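Rutinosidase (Aspergillus niger, PDB 6I1A) hydrolyses glycosidic bonds as a secreted family 5 glycoside hydrolase named rutinosidase, and is probably also able to release glucose from the non-reducing ends of beta-1,3-glucans. Local coordinates at residues G302-Q307 / A323-W328. Residues are numbered along the deposited sequence; the frame is centred on the assembly and turned at random.
Sequences GEWAIQ and AGLETW
Trp-304 of strand 299-308 reaches out to helix 317-331 and receives the pyrrole edge of Trp-328 on one face of its indole. The pair is T-shaped: the two five-membered rings lie 4.4 Å apart between centroids, with planes at 75°. Trp-328 leads with NE1, which stands over the middle of the Trp-304 ring system, 3.3 Å from CD2 of Trp-304. Beside it, Trp-328 CD1 lies 3.8 Å from Trp-304 CE2. The indole N-H is thus placed against the pi cloud. With CG of Trp-304 lodged between its backbone N and carbonyl carbon (chi1 73°), the benzo end of the indole runs on to the helix backbone. There CH2 of Trp-304 comes within 3.6 Å of Gly-324 CA; with no CB on this glycine, the ring can lie directly against the helix backbone. Leu-325 borders the same end, its CD2 4.0 Å from Trp-304 CZ2. All four residues are buried, and Tyr-337 adds a second edge-to-face partner for Trp-304, while the Trp-328 ring also meets His-267 of strand 261-269. One residue before Trp-304, Glu-303 is salt-bridged to Arg-92 and hydrogen-bonded to Tyr-268. Segments 302-307 and 323-328 run roughly antiparallel, their N-to-C directions at 148° and their axes 10.2 Å apart at closest approach, the beta-alpha packing of a TIM barrel, in which an aromatic pair here joins the barrel wall to its outer helical layer.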
loop_
_atom_site.group_PDB
_atom_site.type_symbol
_atom_site.label_atom_id
_atom_site.label_comp_id
_atom_site.label_asym_id
_atom_site.label_seq_id
_atom_site.Cartn_x
_atom_site.Cartn_y
_atom_site.Cartn_z
ATOM N N GLY A 302 5.171 -17.449 4.450
ATOM C CA GLY A 302 5.012 -18.711 3.716
ATOM C C GLY A 302 5.131 -18.631 2.212
ATOM O O GLY A 302 5.224 -19.722 1.587
ATOM N N GLU A 303 5.059 -17.460 1.639
ATOM C CA GLU A 303 5.319 -17.282 0.201
ATOM C C GLU A 303 6.005 -15.930 0.032
ATOM O O GLU A 303 5.553 -14.918 0.596
ATOM C CB GLU A 303 4.082 -17.254 -0.673
ATOM C CG GLU A 303 3.312 -18.543 -0.718
ATOM C CD GLU A 303 2.190 -18.533 -1.736
ATOM O OE1 GLU A 303 2.176 -17.665 -2.683
ATOM O OE2 GLU A 303 1.250 -19.355 -1.589
ATOM N N TRP A 304 6.999 -15.919 -0.856
ATOM C CA TRP A 304 7.671 -14.699 -1.352
ATOM C C TRP A 304 8.522 -15.085 -2.535
ATOM O O TRP A 304 8.819 -16.274 -2.766
ATOM C CB TRP A 304 8.504 -14.008 -0.252
ATOM C CG TRP A 304 9.774 -14.736 0.086
ATOM C CD1 TRP A 304 9.947 -15.943 0.682
ATOM C CD2 TRP A 304 11.110 -14.253 -0.225
ATOM N NE1 TRP A 304 11.291 -16.219 0.821
ATOM C CE2 TRP A 304 12.025 -15.212 0.265
ATOM C CE3 TRP A 304 11.586 -13.090 -0.845
ATOM C CZ2 TRP A 304 13.401 -15.002 0.176
ATOM C CZ3 TRP A 304 12.957 -12.888 -0.923
ATOM C CH2 TRP A 304 13.809 -13.859 -0.428
ATOM N N ALA A 305 8.926 -14.079 -3.315
ATOM C CA ALA A 305 9.850 -14.255 -4.427
ATOM C C ALA A 305 10.490 -12.919 -4.725
ATOM O O ALA A 305 9.965 -11.904 -4.338
ATOM C CB ALA A 305 9.173 -14.863 -5.628
ATOM N N ILE A 306 11.601 -12.943 -5.481
ATOM C CA ILE A 306 12.433 -11.717 -5.718
ATOM C C ILE A 306 12.074 -10.972 -6.985
ATOM O O ILE A 306 12.721 -9.916 -7.212
ATOM C CB ILE A 306 13.931 -12.053 -5.695
ATOM C CG1 ILE A 306 14.331 -12.992 -6.805
ATOM C CG2 ILE A 306 14.343 -12.511 -4.340
ATOM C CD1 ILE A 306 15.857 -12.975 -7.045
ATOM N N GLN A 307 11.150 -11.397 -7.840
ATOM C CA GLN A 307 10.834 -10.604 -9.038
ATOM C C GLN A 307 10.271 -9.256 -8.629
ATOM O O GLN A 307 9.310 -9.157 -7.815
ATOM C CB GLN A 307 9.872 -11.322 -9.959
ATOM C CG GLN A 307 9.600 -10.489 -11.228
ATOM C CD GLN A 307 8.555 -11.050 -12.149
ATOM O OE1 GLN A 307 8.276 -12.264 -12.155
ATOM N NE2 GLN A 307 7.970 -10.185 -12.966
ATOM N N ALA A 323 19.126 -11.309 1.186
ATOM C CA ALA A 323 18.533 -10.197 1.947
ATOM C C ALA A 323 17.160 -10.613 2.505
ATOM O O ALA A 323 16.810 -10.358 3.660
ATOM C CB ALA A 323 18.442 -8.937 1.117
ATOM N N GLY A 324 16.357 -11.213 1.661
ATOM C CA GLY A 324 15.033 -11.631 2.117
ATOM C C GLY A 324 15.139 -12.695 3.164
ATOM O O GLY A 324 14.461 -12.621 4.223
ATOM N N LEU A 325 15.934 -13.755 2.958
ATOM C CA LEU A 325 16.048 -14.815 3.969
ATOM C C LEU A 325 16.427 -14.227 5.332
ATOM O O LEU A 325 15.833 -14.562 6.389
ATOM C CB LEU A 325 17.086 -15.853 3.563
ATOM C CG LEU A 325 16.694 -16.691 2.368
ATOM C CD1 LEU A 325 17.803 -17.685 2.035
ATOM C CD2 LEU A 325 15.439 -17.506 2.584
ATOM N N GLU A 326 17.410 -13.340 5.332
ATOM C CA GLU A 326 17.916 -12.761 6.591
ATOM C C GLU A 326 16.834 -11.919 7.285
ATOM O O GLU A 326 16.685 -11.957 8.529
ATOM C CB GLU A 326 19.167 -11.885 6.373
ATOM C CG GLU A 326 20.435 -12.666 6.092
ATOM C CD GLU A 326 21.605 -11.792 5.689
ATOM O OE1 GLU A 326 22.524 -12.370 5.045
ATOM O OE2 GLU A 326 21.503 -10.504 5.875
ATOM N N THR A 327 16.053 -11.179 6.496
ATOM C CA THR A 327 15.018 -10.282 7.033
ATOM C C THR A 327 13.893 -11.131 7.623
ATOM O O THR A 327 13.469 -10.865 8.736
ATOM C CB THR A 327 14.538 -9.344 5.951
ATOM O OG1 THR A 327 15.619 -8.574 5.399
ATOM C CG2 THR A 327 13.505 -8.379 6.506
ATOM N N TRP A 328 13.388 -12.072 6.868
ATOM C CA TRP A 328 12.240 -12.846 7.377
ATOM C C TRP A 328 12.615 -13.647 8.609
ATOM O O TRP A 328 11.714 -13.920 9.462
ATOM C CB TRP A 328 11.661 -13.767 6.324
ATOM C CG TRP A 328 11.334 -13.165 4.993
ATOM C CD1 TRP A 328 11.683 -13.665 3.772
ATOM C CD2 TRP A 328 10.684 -11.908 4.703
ATOM N NE1 TRP A 328 11.236 -12.884 2.778
ATOM C CE2 TRP A 328 10.595 -11.784 3.291
ATOM C CE3 TRP A 328 10.079 -10.918 5.465
ATOM C CZ2 TRP A 328 9.954 -10.722 2.640
ATOM C CZ3 TRP A 328 9.462 -9.854 4.825
ATOM C CH2 TRP A 328 9.397 -9.742 3.438
#